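PDB 6OMZ: dihydropteroate synthase from Mycobacterium smegmatis, which probably catalyses the condensation of para-aminobenzoate with 6-hydroxymethyl-7,8-dihydropterin diphosphate to give 7,8-dihydropteroate, the precursor of folates. Local coordinates for residues P160-V165 with F198-E203; I192-G197 with P213-T218; A207-L212 with V222-S227; R230-L235 with E250-V255. The protein carries 1 engineered substitution. All coordinates share one frame; numbering follows the deposited sequence.

Interaction 1. Residues P160-V165 with F198-E203. With PMM (pterin-6-yl-methyl-monophosphate), chain D; EDO (1,2-ethanediol), chain M; EDO (1,2-ethanediol), chain I.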
loop_
_atom_site.group_PDB
_atom_site.type_symbol
_atom_site.label_atom_id
_atom_site.label_comp_id
_atom_site.label_asym_id
_atom_site.label_seq_id
_atom_site.Cartn_x
_atom_site.Cartn_y
_atom_site.Cartn_z
ATOM N N PRO A 160 16.005 -11.909 4.399
ATOM C CA PRO A 160 16.941 -12.761 3.660
ATOM C C PRO A 160 18.270 -12.049 3.440
ATOM O O PRO A 160 18.449 -10.882 3.775
ATOM C CB PRO A 160 16.216 -13.010 2.336
ATOM C CG PRO A 160 15.360 -11.797 2.143
ATOM C CD PRO A 160 14.996 -11.290 3.515
ATOM N N GLY A 161 19.221 -12.808 2.910
ATOM C CA GLY A 161 20.488 -12.239 2.515
ATOM C C GLY A 161 20.421 -11.688 1.107
ATOM O O GLY A 161 20.431 -12.447 0.132
ATOM N N TYR A 162 20.314 -10.368 0.988
ATOM C CA TYR A 162 20.454 -9.703 -0.302
ATOM C C TYR A 162 21.921 -9.397 -0.574
ATOM O O TYR A 162 22.611 -8.857 0.295
ATOM C CB TYR A 162 19.677 -8.388 -0.320
ATOM C CG TYR A 162 18.228 -8.480 0.096
ATOM C CD1 TYR A 162 17.232 -8.801 -0.825
ATOM C CD2 TYR A 162 17.852 -8.217 1.405
ATOM C CE1 TYR A 162 15.887 -8.869 -0.433
ATOM C CE2 TYR A 162 16.521 -8.275 1.798
ATOM C CZ TYR A 162 15.549 -8.602 0.877
ATOM O OH TYR A 162 14.231 -8.657 1.289
ATOM N N ARG A 163 22.389 -9.701 -1.788
ATOM C CA ARG A 163 23.671 -9.143 -2.213
ATOM C C ARG A 163 23.524 -7.654 -2.502
ATOM O O ARG A 163 24.441 -6.865 -2.240
ATOM C CB ARG A 163 24.207 -9.851 -3.462
ATOM C CG ARG A 163 24.404 -11.364 -3.394
ATOM C CD ARG A 163 25.627 -11.782 -2.611
ATOM N NE ARG A 163 26.873 -11.172 -3.069
ATOM C CZ ARG A 163 28.065 -11.446 -2.548
ATOM N NH1 ARG A 163 28.166 -12.337 -1.573
ATOM N NH2 ARG A 163 29.163 -10.840 -3.002
ATOM N N ASP A 164 22.379 -7.263 -3.065
ATOM C CA ASP A 164 22.114 -5.888 -3.484
ATOM C C ASP A 164 20.595 -5.714 -3.436
ATOM O O ASP A 164 19.898 -6.019 -4.408
ATOM C CB ASP A 164 22.677 -5.626 -4.877
ATOM C CG ASP A 164 22.485 -4.173 -5.342
ATOM O OD1 ASP A 164 21.538 -3.501 -4.891
ATOM O OD2 ASP A 164 23.295 -3.715 -6.181
ATOM N N VAL A 165 20.093 -5.212 -2.301
ATOM C CA VAL A 165 18.642 -5.161 -2.125
ATOM C C VAL A 165 17.993 -4.307 -3.214
ATOM O O VAL A 165 16.885 -4.615 -3.674
ATOM C CB VAL A 165 18.259 -4.664 -0.714
ATOM C CG1 VAL A 165 18.627 -3.186 -0.526
ATOM C CG2 VAL A 165 16.756 -4.866 -0.474
ATOM N N PHE A 198 8.942 -5.068 4.609
ATOM C CA PHE A 198 8.522 -6.464 4.479
ATOM C C PHE A 198 9.759 -7.324 4.243
ATOM O O PHE A 198 10.285 -7.380 3.128
ATOM C CB PHE A 198 7.518 -6.613 3.347
ATOM C CG PHE A 198 6.127 -6.149 3.690
ATOM C CD1 PHE A 198 5.776 -4.814 3.563
ATOM C CD2 PHE A 198 5.162 -7.060 4.108
ATOM C CE1 PHE A 198 4.496 -4.389 3.852
ATOM C CE2 PHE A 198 3.864 -6.646 4.396
ATOM C CZ PHE A 198 3.532 -5.302 4.276
ATOM N N ALA A 199 10.226 -7.998 5.300
ATOM C CA ALA A 199 11.474 -8.773 5.273
ATOM C C ALA A 199 12.630 -7.903 4.795
ATOM O O ALA A 199 13.481 -8.328 4.018
ATOM C CB ALA A 199 11.347 -10.041 4.418
ATOM N N LYS A 200 12.655 -6.666 5.279
ATOM C CA LYS A 200 13.678 -5.692 4.929
ATOM C C LYS A 200 14.052 -4.918 6.185
ATOM O O LYS A 200 13.189 -4.647 7.024
ATOM C CB LYS A 200 13.175 -4.725 3.836
ATOM C CG LYS A 200 12.869 -5.410 2.478
ATOM C CD LYS A 200 12.354 -4.372 1.454
ATOM C CE LYS A 200 11.921 -5.035 0.130
ATOM N NZ LYS A 200 10.587 -5.731 0.336
ATOM N N THR A 201 15.335 -4.576 6.321
ATOM C CA THR A 201 15.785 -3.744 7.433
ATOM C C THR A 201 15.551 -2.266 7.139
ATOM O O THR A 201 15.239 -1.862 6.014
ATOM C CB THR A 201 17.278 -3.938 7.709
ATOM O OG1 THR A 201 18.012 -3.357 6.617
ATOM C CG2 THR A 201 17.631 -5.417 7.855
ATOM N N ALA A 202 15.749 -1.440 8.170
ATOM C CA ALA A 202 15.691 0.005 7.974
ATOM C C ALA A 202 16.679 0.456 6.904
ATOM O O ALA A 202 16.345 1.283 6.049
ATOM C CB ALA A 202 15.978 0.723 9.292
ATOM N N GLU A 203 17.910 -0.065 6.947
ATOM C CA GLU A 203 18.913 0.348 5.966
ATOM C C GLU A 203 18.535 -0.091 4.554
ATOM O O GLU A 203 18.794 0.634 3.580
ATOM C CB GLU A 203 20.283 -0.202 6.360
ATOM C CG GLU A 203 20.888 0.488 7.571
ATOM C CD GLU A 203 20.485 -0.176 8.889
ATOM O OE1 GLU A 203 19.573 -1.039 8.889
ATOM O OE2 GLU A 203 21.104 0.154 9.922
HETATM N N5 PMM D . 1.797 -2.073 3.781
HETATM C C6 PMM D . 0.837 -2.734 4.455
HETATM C C7 PMM D . -0.281 -3.218 3.798
HETATM N N8 PMM D . -0.492 -3.109 2.482
HETATM N N1 PMM D . 0.278 -2.420 0.463
HETATM C C2 PMM D . 1.218 -1.844 -0.282
HETATM N N2 PMM D . 1.082 -1.814 -1.611
HETATM N N3 PMM D . 2.353 -1.295 0.242
HETATM C C4 PMM D . 2.676 -1.276 1.583
HETATM O O4 PMM D . 3.706 -0.740 1.977
HETATM C C4A PMM D . 1.671 -1.925 2.452
HETATM C C8A PMM D . 0.487 -2.474 1.823
HETATM C C9 PMM D . 1.096 -3.013 5.907
HETATM O O10 PMM D . 1.040 -1.773 6.661
HETATM P PA PMM D . -0.252 -1.135 7.425
HETATM O O1P PMM D . 0.227 0.157 7.978
HETATM O O2P PMM D . -1.382 -0.936 6.413
HETATM O O3P PMM D . -0.704 -2.112 8.503
HETATM C C1 EDO M . 18.252 -16.309 0.653
HETATM O O1 EDO M . 19.008 -15.440 1.504
HETATM C C2 EDO M . 17.274 -15.501 -0.197
HETATM O O2 EDO M . 17.954 -14.911 -1.312
HETATM C C1 EDO I . 22.557 -0.850 -8.702
HETATM O O1 EDO I . 22.817 -2.225 -8.992
HETATM C C2 EDO I . 21.811 -0.772 -7.378
HETATM O O2 EDO I . 22.733 -0.905 -6.289
HETATM O O HOH W 1 11.547 -8.829 0.952
#
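The backbones of P160 and A199 come closest, their CA atoms 7.0 Å apart, where the irregular chain ahead of helix 165-182 meets the turn leading into helix 202-210. Y162, long enough to carry a hydroxyl across the rest of the gap, donates from OH to A199 O at 2.8 Å, with the oxygen lying at the ring edge near the ring plane. The hydroxyl is tilted 34° from the carbonyl plane. The touching residues lie in loops of the TIM-barrel fold, and the second segment reaches the pterin pocket through F198, whose ring edge at CE1 lies 3.6 Å from N5 of the bound ligand. A water donates to Y162 OH and to F198 O, linking the tyrosine also to the backbone of the pocket residue. V165 CG2 covers one face of the tyrosine ring over its centre. The small A199 lets P160 come close, CD to A199 CB at 4.0 Å. Crossing the tyrosine, the aliphatic part of K200 carries NZ to F198 O and, beyond the segments, G195 O and H147.

Interaction 2. Residues I192-G197 with P213-T218; sequences IDPGLG and PDLVAT. With PMM (pterin-6-yl-methyl-monophosphate), chain D.
Neighbouring residues at the end of strand 190-193 face two ways: I192 and P194 pack on L215, while D193 between them turns away and binds the pterin. The site is the C-terminal end of this strand of the TIM barrel, where the fold places its ligands, and helix 212-216 lies behind it. CD1 of I192 is the meeting point, 4.0 Å from L215 CD1. The torsion chi1 of 54° sets I192 CG1 between the backbone N and carbonyl carbon, and the extended chi2 then carries the terminal methyl to the helix. L215 has two branches to spend: CD1 goes to the isoleucine, and CD2 approaches P194 CB at 4.2 Å. Leucine thus fits a place where two apolar neighbours lie apart, and the rigid proline offers a compact partner just where the strand ends. L173 and V177 of helix 165-182 also pack on I192. On the pocket side, D193 OD2 accepts from both N3 and N2 of the ligand, each at 2.8 Å, as suits a carboxylate facing a pterin's donor edge. Its OD1 takes G195 N in an Asx turn, which should restrain the carboxylate's rotation; the positive phi of G195 favours glycine. T218 OG1 touches I192 CD1 at 3.9 Å, and the same hydroxyl donates to L215 O at 2.8 Å.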
loop_
_atom_site.group_PDB
_atom_site.type_symbol
_atom_site.label_atom_id
_atom_site.label_comp_id
_atom_site.label_asym_id
_atom_site.label_seq_id
_atom_site.Cartn_x
_atom_site.Cartn_y
_atom_site.Cartn_z
ATOM N N ILE A 192 3.996 -1.256 -9.351
ATOM C CA ILE A 192 4.925 -1.981 -8.489
ATOM C C ILE A 192 5.197 -1.168 -7.228
ATOM O O ILE A 192 5.037 0.054 -7.201
ATOM C CB ILE A 192 6.245 -2.328 -9.207
ATOM C CG1 ILE A 192 6.884 -1.069 -9.799
ATOM C CG2 ILE A 192 5.988 -3.414 -10.272
ATOM C CD1 ILE A 192 8.223 -1.319 -10.513
ATOM N N ASP A 193 5.638 -1.868 -6.173
ATOM C CA ASP A 193 5.795 -1.264 -4.839
ATOM C C ASP A 193 6.985 -1.983 -4.206
ATOM O O ASP A 193 6.978 -3.219 -4.168
ATOM C CB ASP A 193 4.510 -1.455 -4.010
ATOM C CG ASP A 193 4.572 -0.829 -2.610
ATOM O OD1 ASP A 193 5.651 -0.782 -1.987
ATOM O OD2 ASP A 193 3.500 -0.405 -2.115
ATOM N N PRO A 194 8.002 -1.261 -3.714
ATOM C CA PRO A 194 9.182 -1.944 -3.142
ATOM C C PRO A 194 8.910 -2.691 -1.836
ATOM O O PRO A 194 9.804 -3.396 -1.356
ATOM C CB PRO A 194 10.182 -0.804 -2.923
ATOM C CG PRO A 194 9.296 0.423 -2.690
ATOM C CD PRO A 194 8.104 0.214 -3.618
ATOM N N GLY A 195 7.736 -2.541 -1.238
ATOM C CA GLY A 195 7.405 -3.288 -0.036
ATOM C C GLY A 195 8.296 -2.936 1.143
ATOM O O GLY A 195 8.914 -3.824 1.736
ATOM N N LEU A 196 8.370 -1.648 1.492
ATOM C CA LEU A 196 9.253 -1.222 2.571
ATOM C C LEU A 196 8.926 -1.964 3.864
ATOM O O LEU A 196 7.761 -2.128 4.229
ATOM C CB LEU A 196 9.127 0.294 2.786
ATOM C CG LEU A 196 9.366 1.194 1.572
ATOM C CD1 LEU A 196 9.093 2.662 1.931
ATOM C CD2 LEU A 196 10.798 1.022 1.072
ATOM N N GLY A 197 9.963 -2.448 4.551
ATOM C CA GLY A 197 9.786 -3.112 5.824
ATOM C C GLY A 197 9.390 -4.577 5.760
ATOM O O GLY A 197 9.491 -5.274 6.772
ATOM N N PRO A 213 14.166 6.850 -7.953
ATOM C CA PRO A 213 14.218 7.205 -9.384
ATOM C C PRO A 213 14.554 6.030 -10.293
ATOM O O PRO A 213 13.997 5.929 -11.397
ATOM C CB PRO A 213 15.314 8.278 -9.439
ATOM C CG PRO A 213 15.305 8.884 -8.076
ATOM C CD PRO A 213 14.996 7.760 -7.137
ATOM N N ASP A 214 15.466 5.152 -9.860
ATOM C CA ASP A 214 15.788 3.953 -10.640
ATOM C C ASP A 214 14.543 3.114 -10.878
ATOM O O ASP A 214 14.300 2.633 -11.990
ATOM C CB ASP A 214 16.843 3.107 -9.922
ATOM C CG ASP A 214 18.242 3.658 -10.061
ATOM O OD1 ASP A 214 18.421 4.679 -10.758
ATOM O OD2 ASP A 214 19.168 3.058 -9.463
ATOM N N LEU A 215 13.740 2.922 -9.830
ATOM C CA LEU A 215 12.550 2.094 -9.968
ATOM C C LEU A 215 11.485 2.814 -10.792
ATOM O O LEU A 215 10.806 2.198 -11.624
ATOM C CB LEU A 215 12.042 1.710 -8.574
ATOM C CG LEU A 215 11.143 0.486 -8.387
ATOM C CD1 LEU A 215 11.845 -0.824 -8.827
ATOM C CD2 LEU A 215 10.716 0.388 -6.936
ATOM N N VAL A 216 11.345 4.131 -10.595
ATOM C CA VAL A 216 10.459 4.930 -11.440
ATOM C C VAL A 216 10.885 4.832 -12.902
ATOM O O VAL A 216 10.048 4.770 -13.816
ATOM C CB VAL A 216 10.441 6.389 -10.935
ATOM C CG1 VAL A 216 9.712 7.299 -11.917
ATOM C CG2 VAL A 216 9.785 6.442 -9.549
ATOM N N ALA A 217 12.190 4.775 -13.146
ATOM C CA ALA A 217 12.703 4.710 -14.507
ATOM C C ALA A 217 12.347 3.410 -15.227
ATOM O O ALA A 217 12.568 3.323 -16.439
ATOM C CB ALA A 217 14.223 4.901 -14.506
ATOM N N THR A 218 11.790 2.410 -14.537
ATOM C CA THR A 218 11.315 1.222 -15.251
ATOM C C THR A 218 10.169 1.545 -16.202
ATOM O O THR A 218 9.897 0.757 -17.113
ATOM C CB THR A 218 10.842 0.126 -14.285
ATOM O OG1 THR A 218 9.664 0.569 -13.593
ATOM C CG2 THR A 218 11.932 -0.251 -13.275
HETATM N N5 PMM D . 1.797 -2.073 3.781
HETATM C C6 PMM D . 0.837 -2.734 4.455
HETATM C C7 PMM D . -0.281 -3.218 3.798
HETATM N N8 PMM D . -0.492 -3.109 2.482
HETATM N N1 PMM D . 0.278 -2.420 0.463
HETATM C C2 PMM D . 1.218 -1.844 -0.282
HETATM N N2 PMM D . 1.082 -1.814 -1.611
HETATM N N3 PMM D . 2.353 -1.295 0.242
HETATM C C4 PMM D . 2.676 -1.276 1.583
HETATM O O4 PMM D . 3.706 -0.740 1.977
HETATM C C4A PMM D . 1.671 -1.925 2.452
HETATM C C8A PMM D . 0.487 -2.474 1.823
HETATM C C9 PMM D . 1.096 -3.013 5.907
HETATM O O10 PMM D . 1.040 -1.773 6.661
HETATM P PA PMM D . -0.252 -1.135 7.425
HETATM O O1P PMM D . 0.227 0.157 7.978
HETATM O O2P PMM D . -1.382 -0.936 6.413
HETATM O O3P PMM D . -0.704 -2.112 8.503
#

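Interaction 3. Residues A207-L212 with V222-S227; sequences ALLHAL and VLVGAS. With PMM (pterin-6-yl-methyl-monophosphate), chain D.
Helix-on-strand packing on the outer side of the TIM barrel joins the end of helix 202-210 and the start of the next helix to strand 223-224. Leucines of 207-212 meet valines of 222-227 through methyl groups alone. CD1 of L212 approaches V222 CG1 at 3.7 Å, the two side chains sliding past each other in opposite directions. CG2 of V224 sits against both methyls of the L212 fork, 4.1 Å from CD1 and from CD2. With CG anti to the backbone N (chi1 -176°), L212 directs its fork at the strand. The other branch of V224, CG1, meets L209 CD2 at 4.0 Å, although the CB of L209 does not itself point at the strand. Branched valines suit an extended strand, where each presents two methyls, and the longer leucines span the distance from the helix. L223 alternates to the opposite side, its CD2 3.7 Å from N2 of the pterin. The backbone of G225 runs close to the ligand, its O 3.3 Å from O4 of the pterin, and glycine suits that place. Strand 223-224 bonds through its backbone to strand 267-270 and to I192 of strand 190-193, while A260 of helix 250-262 also touches L212.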
loop_
_atom_site.group_PDB
_atom_site.type_symbol
_atom_site.label_atom_id
_atom_site.label_comp_id
_atom_site.label_asym_id
_atom_site.label_seq_id
_atom_site.Cartn_x
_atom_site.Cartn_y
_atom_site.Cartn_z
ATOM N N ALA A 207 17.987 2.598 1.305
ATOM C CA ALA A 207 18.598 2.386 -0.006
ATOM C C ALA A 207 17.533 2.311 -1.096
ATOM O O ALA A 207 17.709 2.877 -2.180
ATOM C CB ALA A 207 19.470 1.121 -0.011
ATOM N N LEU A 208 16.405 1.637 -0.816
ATOM C CA LEU A 208 15.342 1.540 -1.814
ATOM C C LEU A 208 14.727 2.899 -2.105
ATOM O O LEU A 208 14.390 3.198 -3.257
ATOM C CB LEU A 208 14.257 0.570 -1.346
ATOM C CG LEU A 208 14.726 -0.889 -1.384
ATOM C CD1 LEU A 208 13.825 -1.757 -0.504
ATOM C CD2 LEU A 208 14.738 -1.369 -2.829
ATOM N N LEU A 209 14.567 3.726 -1.069
ATOM C CA LEU A 209 13.980 5.042 -1.261
ATOM C C LEU A 209 14.943 5.962 -1.993
ATOM O O LEU A 209 14.538 6.703 -2.895
ATOM C CB LEU A 209 13.571 5.624 0.083
ATOM C CG LEU A 209 12.305 4.977 0.652
ATOM C CD1 LEU A 209 12.101 5.503 2.063
ATOM C CD2 LEU A 209 11.096 5.320 -0.242
ATOM N N HIS A 210 16.228 5.922 -1.637
ATOM C CA HIS A 210 17.182 6.712 -2.406
ATOM C C HIS A 210 17.206 6.284 -3.865
ATOM O O HIS A 210 17.431 7.116 -4.762
ATOM C CB HIS A 210 18.582 6.610 -1.817
ATOM C CG HIS A 210 19.584 7.449 -2.551
ATOM N ND1 HIS A 210 20.359 6.955 -3.580
ATOM C CD2 HIS A 210 19.887 8.767 -2.449
ATOM C CE1 HIS A 210 21.128 7.924 -4.054
ATOM N NE2 HIS A 210 20.860 9.034 -3.385
ATOM N N ALA A 211 16.977 4.999 -4.126
ATOM C CA ALA A 211 16.966 4.475 -5.483
ATOM C C ALA A 211 15.588 4.534 -6.120
ATOM O O ALA A 211 15.392 3.945 -7.184
ATOM C CB ALA A 211 17.490 3.036 -5.498
ATOM N N LEU A 212 14.636 5.234 -5.500
ATOM C CA LEU A 212 13.314 5.376 -6.102
ATOM C C LEU A 212 13.355 5.850 -7.554
ATOM O O LEU A 212 12.623 5.271 -8.371
ATOM C CB LEU A 212 12.446 6.301 -5.231
ATOM C CG LEU A 212 10.987 6.519 -5.643
ATOM C CD1 LEU A 212 10.267 5.184 -5.838
ATOM C CD2 LEU A 212 10.267 7.384 -4.599
ATOM N N VAL A 222 5.021 3.474 -9.741
ATOM C CA VAL A 222 5.561 3.032 -8.456
ATOM C C VAL A 222 4.711 3.595 -7.324
ATOM O O VAL A 222 4.503 4.810 -7.240
ATOM C CB VAL A 222 7.029 3.455 -8.272
ATOM C CG1 VAL A 222 7.521 3.006 -6.889
ATOM C CG2 VAL A 222 7.909 2.847 -9.371
ATOM N N LEU A 223 4.245 2.709 -6.444
ATOM C CA LEU A 223 3.575 3.078 -5.202
ATOM C C LEU A 223 4.540 2.872 -4.047
ATOM O O LEU A 223 5.251 1.865 -4.006
ATOM C CB LEU A 223 2.322 2.216 -4.989
ATOM C CG LEU A 223 1.563 2.313 -3.662
ATOM C CD1 LEU A 223 0.933 3.689 -3.509
ATOM C CD2 LEU A 223 0.495 1.215 -3.586
ATOM N N VAL A 224 4.567 3.822 -3.111
ATOM C CA VAL A 224 5.424 3.749 -1.926
ATOM C C VAL A 224 4.549 3.647 -0.681
ATOM O O VAL A 224 3.634 4.459 -0.493
ATOM C CB VAL A 224 6.343 4.985 -1.827
ATOM C CG1 VAL A 224 7.069 5.007 -0.497
ATOM C CG2 VAL A 224 7.324 5.003 -2.986
ATOM N N GLY A 225 4.847 2.673 0.183
ATOM C CA GLY A 225 4.164 2.596 1.464
ATOM C C GLY A 225 5.126 2.635 2.635
ATOM O O GLY A 225 5.704 1.608 3.011
ATOM N N ALA A 226 5.329 3.818 3.212
ATOM C CA ALA A 226 6.210 3.962 4.367
ATOM C C ALA A 226 5.461 4.227 5.666
ATOM O O ALA A 226 6.058 4.125 6.745
ATOM C CB ALA A 226 7.209 5.103 4.135
ATOM N N SER A 227 4.174 4.538 5.583
ATOM C CA SER A 227 3.403 5.120 6.682
ATOM C C SER A 227 3.525 4.323 7.969
ATOM O O SER A 227 3.124 3.158 8.031
ATOM C CB SER A 227 1.937 5.215 6.249
ATOM O OG SER A 227 1.131 5.765 7.283
HETATM N N5 PMM D . 1.797 -2.073 3.781
HETATM C C6 PMM D . 0.837 -2.734 4.455
HETATM C C7 PMM D . -0.281 -3.218 3.798
HETATM N N8 PMM D . -0.492 -3.109 2.482
HETATM N N1 PMM D . 0.278 -2.420 0.463
HETATM C C2 PMM D . 1.218 -1.844 -0.282
HETATM N N2 PMM D . 1.082 -1.814 -1.611
HETATM N N3 PMM D . 2.353 -1.295 0.242
HETATM C C4 PMM D . 2.676 -1.276 1.583
HETATM O O4 PMM D . 3.706 -0.740 1.977
HETATM C C4A PMM D . 1.671 -1.925 2.452
HETATM C C8A PMM D . 0.487 -2.474 1.823
HETATM C C9 PMM D . 1.096 -3.013 5.907
HETATM O O10 PMM D . 1.040 -1.773 6.661
HETATM P PA PMM D . -0.252 -1.135 7.425
HETATM O O1P PMM D . 0.227 0.157 7.978
HETATM O O2P PMM D . -1.382 -0.936 6.413
HETATM O O3P PMM D . -0.704 -2.112 8.503
#

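Interaction 4. Residues R230-L235 with E250-V255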
loop_
_atom_site.group_PDB
_atom_site.type_symbol
_atom_site.label_atom_id
_atom_site.label_comp_id
_atom_site.label_asym_id
_atom_site.label_seq_id
_atom_site.Cartn_x
_atom_site.Cartn_y
_atom_site.Cartn_z
ATOM N N ARG A 230 8.104 0.358 10.813
ATOM C CA ARG A 230 9.048 0.162 11.908
ATOM C C ARG A 230 10.328 0.971 11.727
ATOM O O ARG A 230 10.896 1.457 12.714
ATOM C CB ARG A 230 9.360 -1.331 12.042
ATOM C CG ARG A 230 10.211 -1.703 13.259
ATOM C CD ARG A 230 10.223 -3.230 13.529
ATOM N NE ARG A 230 10.886 -3.996 12.468
ATOM C CZ ARG A 230 12.187 -4.284 12.440
ATOM N NH1 ARG A 230 12.989 -3.875 13.419
ATOM N NH2 ARG A 230 12.690 -4.983 11.426
ATOM N N PHE A 231 10.816 1.109 10.485
ATOM C CA PHE A 231 12.056 1.864 10.280
ATOM C C PHE A 231 11.912 3.337 10.658
ATOM O O PHE A 231 12.914 3.973 11.007
ATOM C CB PHE A 231 12.574 1.714 8.831
ATOM C CG PHE A 231 11.887 2.579 7.776
ATOM C CD1 PHE A 231 10.514 2.514 7.558
ATOM C CD2 PHE A 231 12.653 3.380 6.927
ATOM C CE1 PHE A 231 9.909 3.262 6.565
ATOM C CE2 PHE A 231 12.057 4.137 5.918
ATOM C CZ PHE A 231 10.675 4.074 5.735
ATOM N N LEU A 232 10.698 3.887 10.638
ATOM C CA LEU A 232 10.520 5.242 11.146
ATOM C C LEU A 232 10.583 5.270 12.665
ATOM O O LEU A 232 11.095 6.233 13.250
ATOM C CB LEU A 232 9.199 5.826 10.643
ATOM C CG LEU A 232 9.094 5.904 9.122
ATOM C CD1 LEU A 232 7.786 6.589 8.718
ATOM C CD2 LEU A 232 10.298 6.639 8.546
ATOM N N GLY A 233 10.085 4.223 13.328
ATOM C CA GLY A 233 10.279 4.125 14.767
ATOM C C GLY A 233 11.752 4.075 15.127
ATOM O O GLY A 233 12.182 4.667 16.122
ATOM N N THR A 234 12.547 3.404 14.285
ATOM C CA THR A 234 13.989 3.289 14.489
ATOM C C THR A 234 14.686 4.613 14.222
ATOM O O THR A 234 15.518 5.066 15.018
ATOM C CB THR A 234 14.546 2.200 13.561
ATOM O OG1 THR A 234 13.927 0.948 13.879
ATOM C CG2 THR A 234 16.060 2.079 13.707
ATOM N N LEU A 235 14.365 5.243 13.089
ATOM C CA LEU A 235 14.962 6.533 12.743
ATOM C C LEU A 235 14.795 7.554 13.860
ATOM O O LEU A 235 15.723 8.322 14.168
ATOM C CB LEU A 235 14.315 7.071 11.470
ATOM C CG LEU A 235 14.895 8.381 10.934
ATOM C CD1 LEU A 235 16.263 8.143 10.311
ATOM C CD2 LEU A 235 13.938 9.044 9.938
ATOM N N GLU A 250 4.241 10.411 12.082
ATOM C CA GLU A 250 3.473 10.982 10.973
ATOM C C GLU A 250 4.207 12.121 10.269
ATOM O O GLU A 250 4.079 12.275 9.053
ATOM C CB GLU A 250 2.109 11.466 11.473
ATOM C CG GLU A 250 1.246 10.362 12.095
ATOM C CD GLU A 250 0.750 9.321 11.092
ATOM O OE1 GLU A 250 1.164 9.345 9.906
ATOM O OE2 GLU A 250 -0.066 8.466 11.503
ATOM N N THR A 251 4.942 12.960 10.995
ATOM C CA THR A 251 5.739 13.962 10.288
ATOM C C THR A 251 6.717 13.286 9.331
ATOM O O THR A 251 6.806 13.648 8.151
ATOM C CB THR A 251 6.483 14.866 11.266
ATOM O OG1 THR A 251 5.551 15.472 12.174
ATOM C CG2 THR A 251 7.244 15.957 10.504
ATOM N N ALA A 252 7.433 12.271 9.815
ATOM C CA ALA A 252 8.364 11.547 8.953
ATOM C C ALA A 252 7.658 10.948 7.741
ATOM O O ALA A 252 8.176 11.004 6.616
ATOM C CB ALA A 252 9.067 10.456 9.768
ATOM N N THR A 253 6.466 10.377 7.949
ATOM C CA THR A 253 5.713 9.782 6.845
ATOM C C THR A 253 5.357 10.826 5.793
ATOM O O THR A 253 5.487 10.577 4.589
ATOM C CB THR A 253 4.448 9.107 7.389
ATOM O OG1 THR A 253 4.819 8.014 8.249
ATOM C CG2 THR A 253 3.571 8.588 6.252
ATOM N N ALA A 254 4.919 12.006 6.233
ATOM C CA ALA A 254 4.523 13.054 5.297
ATOM C C ALA A 254 5.714 13.574 4.501
ATOM O O ALA A 254 5.576 13.916 3.320
ATOM C CB ALA A 254 3.844 14.195 6.060
ATOM N N VAL A 255 6.884 13.680 5.141
ATOM C CA VAL A 255 8.090 14.078 4.419
ATOM C C VAL A 255 8.438 13.048 3.347
ATOM O O VAL A 255 8.823 13.405 2.226
ATOM C CB VAL A 255 9.256 14.305 5.402
ATOM C CG1 VAL A 255 10.550 14.591 4.638
ATOM C CG2 VAL A 255 8.922 15.460 6.342
#
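A small, largely apolar contact between two helices, 230-235 and the first turn and a half of 250-262, lies outside the strands of the barrel and is carried by L232. The CA atoms of L232 and A252 are 7.0 Å apart, a close approach made possible by alanine's small side chain. CG of L232 is anti to the carbonyl carbon (chi1 -60°), which extends its two methyls towards the second helix. CD2 of L232 rests 4.2 Å from A252 CB, and its CD1 comes to 3.3 Å from T253 OG1, where the leucine and threonine side chains cross at about a right angle. These helices follow strand 223-224 in the TIM-barrel sequence, and the long loop between them contains neither helix nor strand. The T253 hydroxyl is not left to the leucine: it is hydrogen-bonded to R249 O, just before its own helix, and to R228 N just ahead of the other, so a polar atom can sit in an otherwise apolar place. L232 CD2 also lies over one face of the F231 ring, 3.8 Å above its plane and offset towards the rim. That ring meets W206 of helix 202-210 with the planes at about 55°, and I256 packs on both F231 and L232.

Interactions 2 and 3 form the buried centre of the set, their centres 6 Å apart, and share the barrel wall: I192 O and L223 N are 2.9 Å apart, a backbone hydrogen bond between neighbouring strands. Both use aliphatic packing outside the wall and ligand contacts inside it. Interaction 1, farther out and partly buried, adds a tyrosine hydroxyl and a water to its apolar packing; it meets interaction 2 through K200 and interaction 3 through L208. Interaction 4 is again largely apolar and buried, but joins helix to helix; it reaches interaction 3 through A226 and S227, and interaction 1 through F231 against A202. Helix 202-210 links interactions 1 and 3: the first meets the turn leading into it, the second its last residues.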